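Local structure of hydrophilic protein, virA protein (3BO6) at residues A34-P38 / M51-F55; V64-R70 / D112-D118; V88-Q92 / Q124-V130; L171-P177 / K187-Y191. The protein is a bacterial effector of the SpvC type, a phosphothreonine lyase that probably removes phosphate from phosphothreonine in host kinases by beta-elimination. The contacts are given in a common frame with arbitrary orientation. Numbering follows the deposited sequence.

Three of the four contacts reach one antiparallel sheet: interaction 1 sits at its outer strand 49-52, interaction 2 pairs strands 65-70 and 113-117 inside it, and interaction 4 lies at the other outermost strand, 189-193. Interactions 1 and 2, centres 13 Å apart, meet through the Phe55 ring, whose CZ is 3.6 Å from Arg70 CG. Thr117 OG1 lies 2.8 Å from Val128 O, joining interactions 2 and 3; Gln89 N lies 2.9 Å from Met172 O, joining interactions 3 and 4, centres 10 Å apart. A sulfate, probably from the crystallisation liquor, is held by Arg127 about 6 Å from the Lys115 side chain and may mark a phosphate-binding pocket.

Interaction 1 of 4, residues A34-P38 / M51-F55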
# COMPACT_ATOMS: atom_id res chain seq x y z
N ALA A 34 -12.34 -2.08 11.08
CA ALA A 34 -12.22 -3.05 12.16
C ALA A 34 -12.12 -2.35 13.51
O ALA A 34 -11.26 -1.49 13.71
CB ALA A 34 -10.99 -3.92 11.94
N LEU A 35 -12.98 -2.75 14.43
CA LEU A 35 -12.81 -2.49 15.86
C LEU A 35 -12.00 -3.64 16.49
O LEU A 35 -12.04 -4.77 15.99
CB LEU A 35 -14.18 -2.40 16.53
CG LEU A 35 -15.10 -3.64 16.47
CD1 LEU A 35 -15.23 -4.23 15.06
CD2 LEU A 35 -14.68 -4.72 17.47
N ASP A 36 -11.25 -3.37 17.55
CA ASP A 36 -10.56 -4.43 18.28
C ASP A 36 -9.26 -4.89 17.60
O ASP A 36 -8.77 -5.99 17.85
CB ASP A 36 -11.48 -5.64 18.49
CG ASP A 36 -10.81 -6.75 19.28
OD1 ASP A 36 -10.16 -6.44 20.29
OD2 ASP A 36 -10.93 -7.93 18.87
N ALA A 37 -8.71 -4.03 16.76
CA ALA A 37 -7.44 -4.33 16.10
C ALA A 37 -6.31 -4.17 17.11
O ALA A 37 -6.50 -3.54 18.15
CB ALA A 37 -7.25 -3.39 14.91
N PRO A 38 -5.13 -4.73 16.81
CA PRO A 38 -3.99 -4.51 17.71
C PRO A 38 -3.61 -3.03 17.71
O PRO A 38 -3.95 -2.31 16.75
CB PRO A 38 -2.85 -5.32 17.04
CG PRO A 38 -3.52 -6.26 16.13
CD PRO A 38 -4.77 -5.60 15.67
N MET A 51 -2.89 -13.37 15.51
CA MET A 51 -3.97 -13.12 14.56
C MET A 51 -4.86 -11.96 15.01
O MET A 51 -5.12 -11.79 16.21
CB MET A 51 -4.89 -14.35 14.43
CG MET A 51 -4.26 -15.60 13.88
SD MET A 51 -4.00 -15.52 12.09
CE MET A 51 -5.59 -14.97 11.47
N SER A 52 -5.33 -11.19 14.04
CA SER A 52 -6.41 -10.23 14.29
C SER A 52 -7.20 -10.00 13.01
O SER A 52 -6.61 -9.77 11.95
CB SER A 52 -5.85 -8.91 14.80
OG SER A 52 -6.92 -8.01 15.10
N GLN A 53 -8.52 -10.08 13.11
CA GLN A 53 -9.42 -9.82 11.99
C GLN A 53 -9.10 -10.66 10.75
O GLN A 53 -9.26 -10.20 9.62
CB GLN A 53 -9.40 -8.33 11.63
CG GLN A 53 -9.86 -7.43 12.79
CD GLN A 53 -11.36 -7.47 12.98
OE1 GLN A 53 -12.09 -8.01 12.15
NE2 GLN A 53 -11.83 -6.89 14.08
N GLY A 54 -8.62 -11.87 10.97
CA GLY A 54 -8.28 -12.74 9.85
C GLY A 54 -6.94 -12.47 9.19
O GLY A 54 -6.59 -13.12 8.20
N PHE A 55 -6.17 -11.54 9.75
CA PHE A 55 -4.81 -11.27 9.30
C PHE A 55 -3.82 -12.00 10.23
O PHE A 55 -3.91 -11.89 11.45
CB PHE A 55 -4.51 -9.76 9.32
CG PHE A 55 -5.12 -8.98 8.18
CD1 PHE A 55 -6.46 -8.62 8.19
CD2 PHE A 55 -4.34 -8.60 7.10
CE1 PHE A 55 -7.01 -7.90 7.12
CE2 PHE A 55 -4.87 -7.88 6.05
CZ PHE A 55 -6.20 -7.53 6.05
O HOH W 1 -7.27 -8.95 17.88
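Gln53 lays its side chain across the turn of the 34-38 loop, with CD 3.7 Å from Ala34 CB and NE2 2.9 Å from Leu35 O. The last is a hydrogen bond, but a weak one, since the angle at the hydrogen is only 116°. Ser52 points its CA-to-CB bond toward the loop: OG is 3.3 Å from Pro38 CD and 3.8 Å from Ala37 CA, both packing distances. A water extends its polar reach, lying 3.0 Å from Ser52 OG and 3.3 Å from Asp36 O, to which it donates weakly. The contact is small, 205 Å² in all, and lies at the surface; Phe105 also packs against Ala34, Ala37 and Pro38. Gln53 occupies the first corner of a turn (phi/psi 54/33), followed by Gly54 at 81/4, and these positive phi angles make it type I'. The reciprocal bonds Ser52 N to Phe55 O (3.0 Å) and Phe55 N to Ser52 O (2.9 Å) mark a two-residue beta-hairpin, connecting strands 49-52 and 55-59.

Interaction 2 of 4, residues V64-R70 / D112-D118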
# COMPACT_ATOMS: atom_id res chain seq x y z
N VAL A 64 13.30 -5.63 10.36
CA VAL A 64 12.85 -4.49 11.14
C VAL A 64 11.40 -4.09 10.82
O VAL A 64 11.03 -2.96 11.01
CB VAL A 64 13.81 -3.29 10.97
CG1 VAL A 64 15.23 -3.70 11.36
CG2 VAL A 64 13.78 -2.75 9.56
N PHE A 65 10.59 -5.05 10.38
CA PHE A 65 9.18 -4.75 10.11
C PHE A 65 8.28 -5.68 10.90
O PHE A 65 8.71 -6.73 11.39
CB PHE A 65 8.89 -4.91 8.62
CG PHE A 65 9.70 -4.00 7.72
CD1 PHE A 65 9.30 -2.69 7.48
CD2 PHE A 65 10.85 -4.48 7.10
CE1 PHE A 65 10.04 -1.85 6.66
CE2 PHE A 65 11.59 -3.65 6.26
CZ PHE A 65 11.19 -2.34 6.04
N MET A 66 7.03 -5.26 11.05
CA MET A 66 5.97 -6.12 11.54
C MET A 66 5.01 -6.33 10.37
O MET A 66 4.70 -5.39 9.64
CB MET A 66 5.25 -5.51 12.74
CG MET A 66 6.21 -5.18 13.87
SD MET A 66 6.34 -3.42 14.12
CE MET A 66 4.63 -3.12 14.48
N HIS A 67 4.56 -7.57 10.19
CA HIS A 67 3.86 -7.96 8.97
C HIS A 67 2.44 -8.41 9.26
O HIS A 67 2.17 -9.06 10.27
CB HIS A 67 4.59 -9.14 8.31
CG HIS A 67 6.05 -8.91 8.11
ND1 HIS A 67 6.58 -8.49 6.91
CD2 HIS A 67 7.10 -9.05 8.96
CE1 HIS A 67 7.89 -8.38 7.02
NE2 HIS A 67 8.24 -8.72 8.25
N ALA A 68 1.54 -8.14 8.32
CA ALA A 68 0.18 -8.61 8.37
C ALA A 68 -0.19 -9.16 7.01
O ALA A 68 0.05 -8.50 5.99
CB ALA A 68 -0.76 -7.46 8.73
N HIS A 69 -0.81 -10.34 6.97
CA HIS A 69 -1.33 -10.86 5.72
C HIS A 69 -2.54 -11.73 5.97
O HIS A 69 -2.57 -12.49 6.91
CB HIS A 69 -0.28 -11.61 4.91
CG HIS A 69 0.13 -12.91 5.50
ND1 HIS A 69 1.17 -13.03 6.39
CD2 HIS A 69 -0.36 -14.16 5.33
CE1 HIS A 69 1.30 -14.30 6.75
NE2 HIS A 69 0.39 -15.00 6.11
N ARG A 70 -3.55 -11.62 5.10
CA ARG A 70 -4.75 -12.43 5.27
C ARG A 70 -4.45 -13.91 5.16
O ARG A 70 -3.76 -14.36 4.24
CB ARG A 70 -5.77 -12.07 4.19
CG ARG A 70 -6.47 -10.76 4.43
CD ARG A 70 -7.60 -10.56 3.43
NE ARG A 70 -8.50 -9.48 3.82
CZ ARG A 70 -8.74 -8.41 3.08
NH1 ARG A 70 -8.13 -8.24 1.92
NH2 ARG A 70 -9.60 -7.48 3.51
N ASP A 112 -4.35 -7.34 0.80
CA ASP A 112 -4.17 -8.61 1.51
C ASP A 112 -2.93 -8.66 2.41
O ASP A 112 -2.88 -9.46 3.33
CB ASP A 112 -4.03 -9.76 0.51
CG ASP A 112 -5.35 -10.17 -0.12
OD1 ASP A 112 -6.43 -9.97 0.47
OD2 ASP A 112 -5.28 -10.77 -1.22
N LYS A 113 -1.94 -7.82 2.13
CA LYS A 113 -0.63 -7.92 2.77
C LYS A 113 0.00 -6.55 2.91
O LYS A 113 0.04 -5.80 1.94
CB LYS A 113 0.27 -8.84 1.94
CG LYS A 113 1.58 -9.21 2.62
CD LYS A 113 2.43 -10.14 1.76
CE LYS A 113 3.36 -9.35 0.86
NZ LYS A 113 4.63 -10.09 0.57
N TRP A 114 0.53 -6.26 4.10
CA TRP A 114 1.21 -4.99 4.36
C TRP A 114 2.20 -5.16 5.51
O TRP A 114 2.17 -6.19 6.19
CB TRP A 114 0.18 -3.86 4.63
CG TRP A 114 -0.84 -4.14 5.71
CD1 TRP A 114 -2.10 -4.65 5.53
CD2 TRP A 114 -0.70 -3.90 7.12
NE1 TRP A 114 -2.74 -4.76 6.76
CE2 TRP A 114 -1.90 -4.31 7.74
CE3 TRP A 114 0.33 -3.40 7.91
CZ2 TRP A 114 -2.10 -4.23 9.12
CZ3 TRP A 114 0.13 -3.32 9.28
CH2 TRP A 114 -1.07 -3.73 9.87
N LYS A 115 3.09 -4.20 5.70
CA LYS A 115 4.06 -4.18 6.85
C LYS A 115 4.24 -2.73 7.24
O LYS A 115 3.75 -1.89 6.54
CB LYS A 115 5.36 -4.88 6.49
CG LYS A 115 6.21 -4.18 5.46
CD LYS A 115 7.35 -5.12 5.07
CE LYS A 115 8.40 -4.44 4.25
NZ LYS A 115 9.42 -5.46 3.86
N VAL A 116 4.65 -2.60 8.51
CA VAL A 116 4.99 -1.34 9.15
C VAL A 116 6.36 -1.46 9.80
O VAL A 116 6.71 -2.51 10.35
CB VAL A 116 3.90 -0.90 10.18
CG1 VAL A 116 3.81 -1.89 11.34
CG2 VAL A 116 4.16 0.50 10.68
N THR A 117 7.16 -0.40 9.74
CA THR A 117 8.50 -0.51 10.25
C THR A 117 8.41 -0.56 11.76
O THR A 117 7.56 0.11 12.38
CB THR A 117 9.18 0.83 9.90
OG1 THR A 117 9.19 0.99 8.48
CG2 THR A 117 10.63 0.90 10.44
N ASP A 118 9.29 -1.35 12.36
CA ASP A 118 9.47 -1.36 13.81
C ASP A 118 10.42 -0.24 14.18
O ASP A 118 11.65 -0.33 13.96
CB ASP A 118 10.04 -2.71 14.25
CG ASP A 118 10.20 -2.81 15.77
OD1 ASP A 118 10.14 -1.76 16.45
OD2 ASP A 118 10.37 -3.93 16.26
O HOH W 2 3.63 -8.54 5.14
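Met66, Lys115 and Asp112 bury the most surface, 92, 82 and 78 Å², where strands 65-70 and 113-117 pair as antiparallel neighbours within the sheet, their axes 4.5 Å apart at 158°. Met66 forms a hydrogen-bonded pair with Val116: Met66 N to Val116 O is 2.9 Å and Val116 N to Met66 O 3.0 Å. Its side chain shares a face with Ala68, Trp114 and Val116: CE meets Val116 CG1 at 3.5 Å, and helix 40-44 packs over this face through Tyr40, Met43 and Arg44. Lys115 is on the other face, beside His67, its non-hydrogen-bonded partner (CA atoms 4.3 Å apart). Its extended chain lies over the Phe65 ring, with CE 3.6 Å from the centroid as a CH-pi contact and NZ 3.9 Å from it as a cation-pi contact. Asp112 accepts Arg70 N on its backbone O at 2.9 Å, while its carboxylate also meets Lys139. Arg70 NH1 adds a salt bridge to Asp112 OD1 at 2.8 Å, approached near the guanidinium plane.

Interaction 3 of 4, residues V88-Q92 / Q124-V130; sequences VQREQ and QQSRVAV. With SO4 (sulfate ion), chain C.
Loops 124-130 and 88-92, the latter before helix 93-104, meet with Arg90 CA 5.0 Å from Val130 CA. Gln89 (phi/psi -58/136), Arg90 (-48/-41) and Glu91 (-81/-4) turn the chain, Gln92 N reaching Gln89 O at 2.8 Å; Gln92 is the N-cap. Gln89 (t, m) bonds Glu91 (m, p) twice, Gln89 OE1 to Glu91 N 2.9 Å and Gln89 NE2 to Glu91 OE1 2.6 Å. Ser126 O accepts Ala129 N (2.9 Å) and Val130 N (3.1 Å), and Ser126 OG (chi1 t) accepts Val128 N (3.2 Å) in an ST turn. Arg127 (p, t, m), outside the contact, binds a sulfate, probably from the crystallisation liquor, that may mark a phosphate pocket. Arg90 (t, t, p) has the largest share, 121 of 248 Å²: NH1 donates to Gln124 O (2.8 Å) and weakly to Gln125 OE1 (3.3 Å), both glutamines m, m. Waters bridge Arg90 N to Val130 O and Glu91 OE2 to Gln124 OE1. Glu91 OE2 balances Arg90 NE (3.0 Å salt bridge), so neutral acceptors and water make the join.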
# COMPACT_ATOMS: atom_id res chain seq x y z
N VAL A 88 4.66 9.19 7.26
CA VAL A 88 4.30 10.14 8.30
C VAL A 88 5.55 10.64 9.01
O VAL A 88 6.67 10.13 8.78
CB VAL A 88 3.31 9.52 9.32
CG1 VAL A 88 2.02 9.07 8.62
CG2 VAL A 88 3.95 8.36 10.08
N GLN A 89 5.40 11.66 9.84
CA GLN A 89 6.53 12.14 10.62
C GLN A 89 7.09 10.99 11.48
O GLN A 89 6.33 10.23 12.08
CB GLN A 89 6.10 13.33 11.48
CG GLN A 89 7.24 14.28 11.82
CD GLN A 89 8.07 13.77 12.97
OE1 GLN A 89 7.53 13.16 13.90
NE2 GLN A 89 9.38 14.00 12.92
N ARG A 90 8.42 10.86 11.51
CA ARG A 90 9.10 9.74 12.15
C ARG A 90 8.60 9.41 13.56
O ARG A 90 8.44 8.26 13.91
CB ARG A 90 10.61 9.99 12.17
CG ARG A 90 11.44 8.87 12.81
CD ARG A 90 12.95 9.12 12.66
NE ARG A 90 13.37 10.40 13.24
CZ ARG A 90 14.50 11.03 12.92
NH1 ARG A 90 15.33 10.49 12.04
NH2 ARG A 90 14.80 12.19 13.49
N GLU A 91 8.34 10.44 14.37
CA GLU A 91 7.92 10.22 15.76
C GLU A 91 6.43 9.89 15.93
O GLU A 91 5.96 9.62 17.04
CB GLU A 91 8.31 11.44 16.62
CG GLU A 91 9.81 11.52 16.97
CD GLU A 91 10.68 12.00 15.81
OE1 GLU A 91 10.32 13.00 15.16
OE2 GLU A 91 11.74 11.39 15.56
N GLN A 92 5.68 9.91 14.82
CA GLN A 92 4.23 9.72 14.86
C GLN A 92 3.75 8.35 14.34
O GLN A 92 2.56 8.14 14.15
CB GLN A 92 3.53 10.86 14.10
CG GLN A 92 3.72 12.23 14.76
CD GLN A 92 3.11 13.37 13.97
OE1 GLN A 92 2.44 13.16 12.98
NE2 GLN A 92 3.38 14.60 14.41
N GLN A 124 17.39 4.96 12.34
CA GLN A 124 16.50 6.12 12.41
C GLN A 124 16.61 7.06 11.22
O GLN A 124 15.75 7.92 11.05
CB GLN A 124 16.71 6.91 13.70
CG GLN A 124 16.33 6.14 14.97
CD GLN A 124 14.83 5.89 15.11
OE1 GLN A 124 14.04 6.83 15.16
NE2 GLN A 124 14.45 4.63 15.17
N GLN A 125 17.66 6.92 10.41
CA GLN A 125 17.82 7.75 9.21
C GLN A 125 17.44 7.01 7.94
O GLN A 125 17.57 7.56 6.84
CB GLN A 125 19.26 8.27 9.07
CG GLN A 125 19.78 9.07 10.25
CD GLN A 125 18.81 10.15 10.70
OE1 GLN A 125 18.61 10.36 11.89
NE2 GLN A 125 18.20 10.84 9.74
N SER A 126 16.98 5.77 8.08
CA SER A 126 16.57 4.96 6.94
C SER A 126 15.42 5.59 6.14
O SER A 126 14.57 6.30 6.70
CB SER A 126 16.12 3.57 7.40
OG SER A 126 15.62 2.81 6.31
N ARG A 127 15.39 5.29 4.84
CA ARG A 127 14.27 5.70 4.00
C ARG A 127 12.92 5.13 4.47
O ARG A 127 11.87 5.64 4.09
CB ARG A 127 14.54 5.32 2.53
CG ARG A 127 14.61 3.82 2.29
CD ARG A 127 14.95 3.56 0.82
NE ARG A 127 13.80 3.60 -0.10
CZ ARG A 127 12.95 2.59 -0.26
NH1 ARG A 127 13.08 1.49 0.47
NH2 ARG A 127 11.96 2.70 -1.14
N VAL A 128 12.92 4.08 5.30
CA VAL A 128 11.68 3.53 5.84
C VAL A 128 11.47 3.92 7.31
O VAL A 128 10.56 3.42 7.97
CB VAL A 128 11.54 1.99 5.66
CG1 VAL A 128 11.63 1.59 4.17
CG2 VAL A 128 12.56 1.23 6.50
N ALA A 129 12.28 4.87 7.79
CA ALA A 129 12.12 5.44 9.11
C ALA A 129 11.66 6.89 9.06
O ALA A 129 10.80 7.30 9.83
CB ALA A 129 13.42 5.33 9.90
N VAL A 130 12.24 7.68 8.15
CA VAL A 130 11.86 9.09 8.03
C VAL A 130 10.60 9.27 7.19
O VAL A 130 9.98 10.35 7.18
CB VAL A 130 13.02 9.95 7.46
CG1 VAL A 130 14.21 9.89 8.41
CG2 VAL A 130 13.40 9.49 6.03
S SO4 C . 10.55 -0.93 -1.15
O1 SO4 C . 10.44 0.34 -1.91
O2 SO4 C . 10.68 -2.05 -2.08
O3 SO4 C . 11.73 -0.86 -0.31
O4 SO4 C . 9.35 -1.13 -0.34
O HOH W 3 9.96 12.11 9.32
O HOH W 4 12.33 8.90 16.76

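Interaction 4 of 4, residues L171-P177 / K187-Y191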
# COMPACT_ATOMS: atom_id res chain seq x y z
N LEU A 171 -2.18 13.63 11.66
CA LEU A 171 -0.83 13.16 11.37
C LEU A 171 -0.12 14.13 10.44
O LEU A 171 -0.72 14.64 9.51
CB LEU A 171 -0.87 11.78 10.71
CG LEU A 171 -0.94 10.53 11.59
CD1 LEU A 171 0.23 10.49 12.57
CD2 LEU A 171 -2.29 10.40 12.32
N MET A 172 1.16 14.38 10.71
CA MET A 172 1.99 15.16 9.79
C MET A 172 2.62 14.23 8.77
O MET A 172 3.02 13.11 9.10
CB MET A 172 3.10 15.88 10.57
CG MET A 172 2.62 17.13 11.27
SD MET A 172 1.92 18.27 10.09
CE MET A 172 3.33 18.53 9.01
N PRO A 173 2.72 14.68 7.50
CA PRO A 173 3.43 13.89 6.49
C PRO A 173 4.90 13.72 6.85
O PRO A 173 5.48 14.58 7.54
CB PRO A 173 3.32 14.74 5.23
CG PRO A 173 2.02 15.51 5.42
CD PRO A 173 2.00 15.82 6.91
N GLY A 174 5.49 12.62 6.40
CA GLY A 174 6.92 12.39 6.56
C GLY A 174 7.67 12.72 5.29
O GLY A 174 7.17 13.43 4.42
N GLN A 175 8.89 12.21 5.20
CA GLN A 175 9.70 12.40 4.00
C GLN A 175 9.42 11.27 3.02
O GLN A 175 9.75 10.12 3.29
CB GLN A 175 11.18 12.37 4.38
CG GLN A 175 11.61 13.45 5.35
CD GLN A 175 13.10 13.43 5.61
OE1 GLN A 175 13.89 13.12 4.71
NE2 GLN A 175 13.50 13.74 6.84
N TYR A 176 8.82 11.59 1.87
CA TYR A 176 8.54 10.55 0.87
C TYR A 176 9.87 9.97 0.37
O TYR A 176 10.85 10.70 0.20
CB TYR A 176 7.88 11.11 -0.40
CG TYR A 176 6.56 11.87 -0.33
CD1 TYR A 176 5.34 11.21 -0.40
CD2 TYR A 176 6.56 13.26 -0.34
CE1 TYR A 176 4.13 11.93 -0.41
CE2 TYR A 176 5.37 13.98 -0.34
CZ TYR A 176 4.16 13.31 -0.38
OH TYR A 176 2.98 14.04 -0.39
N PRO A 177 9.90 8.67 0.07
CA PRO A 177 11.13 8.07 -0.45
C PRO A 177 11.41 8.57 -1.87
O PRO A 177 10.49 8.63 -2.68
CB PRO A 177 10.83 6.57 -0.50
CG PRO A 177 9.33 6.43 -0.35
CD PRO A 177 8.80 7.70 0.24
N LYS A 187 -0.83 13.41 0.10
CA LYS A 187 0.08 14.04 1.05
C LYS A 187 0.92 13.01 1.82
O LYS A 187 1.93 13.38 2.40
CB LYS A 187 -0.71 14.88 2.08
CG LYS A 187 -1.60 15.96 1.46
CD LYS A 187 -0.84 16.81 0.45
CE LYS A 187 -1.69 17.99 -0.04
NZ LYS A 187 -0.95 18.82 -1.02
N TYR A 188 0.47 11.76 1.84
CA TYR A 188 1.14 10.71 2.63
C TYR A 188 1.55 9.50 1.80
O TYR A 188 2.56 8.85 2.07
CB TYR A 188 0.23 10.22 3.76
CG TYR A 188 -0.32 11.30 4.65
CD1 TYR A 188 0.33 11.64 5.85
CD2 TYR A 188 -1.52 11.94 4.35
CE1 TYR A 188 -0.18 12.62 6.69
CE2 TYR A 188 -2.04 12.92 5.19
CZ TYR A 188 -1.36 13.25 6.35
OH TYR A 188 -1.89 14.21 7.19
N VAL A 189 0.74 9.16 0.80
CA VAL A 189 0.93 7.96 0.01
C VAL A 189 1.83 8.20 -1.20
O VAL A 189 1.79 9.28 -1.82
CB VAL A 189 -0.43 7.39 -0.44
CG1 VAL A 189 -0.24 6.20 -1.38
CG2 VAL A 189 -1.28 7.00 0.78
N SER A 190 2.65 7.21 -1.51
CA SER A 190 3.43 7.22 -2.75
C SER A 190 3.51 5.82 -3.34
O SER A 190 3.13 4.84 -2.68
CB SER A 190 4.82 7.84 -2.55
OG SER A 190 5.57 7.11 -1.59
N TYR A 191 3.99 5.72 -4.57
CA TYR A 191 3.93 4.48 -5.34
C TYR A 191 5.24 4.12 -6.04
O TYR A 191 5.97 5.00 -6.50
CB TYR A 191 2.88 4.65 -6.43
CG TYR A 191 2.90 3.58 -7.52
CD1 TYR A 191 2.27 2.35 -7.32
CD2 TYR A 191 3.55 3.80 -8.73
CE1 TYR A 191 2.27 1.38 -8.32
CE2 TYR A 191 3.57 2.83 -9.73
CZ TYR A 191 2.92 1.63 -9.51
OH TYR A 191 2.93 0.67 -10.51
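One direct hydrogen bond crosses between the segments: Tyr188 OH donates to Leu171 O at 2.6 Å, with the carbonyl oxygen near the ring plane. Tyr176 OH comes within 3.1 Å of Lys187 O, but its hydrogen bond goes to Trp186 O; likewise Ser190 OG, 3.8 Å from Pro177 CD, bonds Asp180. Apolar contact is concentrated on Tyr188, whose CE1 touches Pro173 CG at 3.8 Å and Leu171 CB at 4.2 Å, while Leu166 of helix 149-168 also packs on the Tyr188 side chain. The arrangement is a loop laid alongside the start of an outermost strand, 189-193, in the antiparallel sheet of this alpha/beta fold; the end-to-end directions differ by 37°, with CA atoms 5.5 Å apart for Pro173 and Tyr188 and 7.1 Å for Tyr176 and Ser190. By van der Waals contact, Pro173 CB rests 3.4 Å from Lys187 O, and Tyr176 reaches over the strand with CD1 4.0 Å from Ser190 CB and CE1 3.8 Å from Val189 O, a carbonyl buried without any hydrogen-bonding partner.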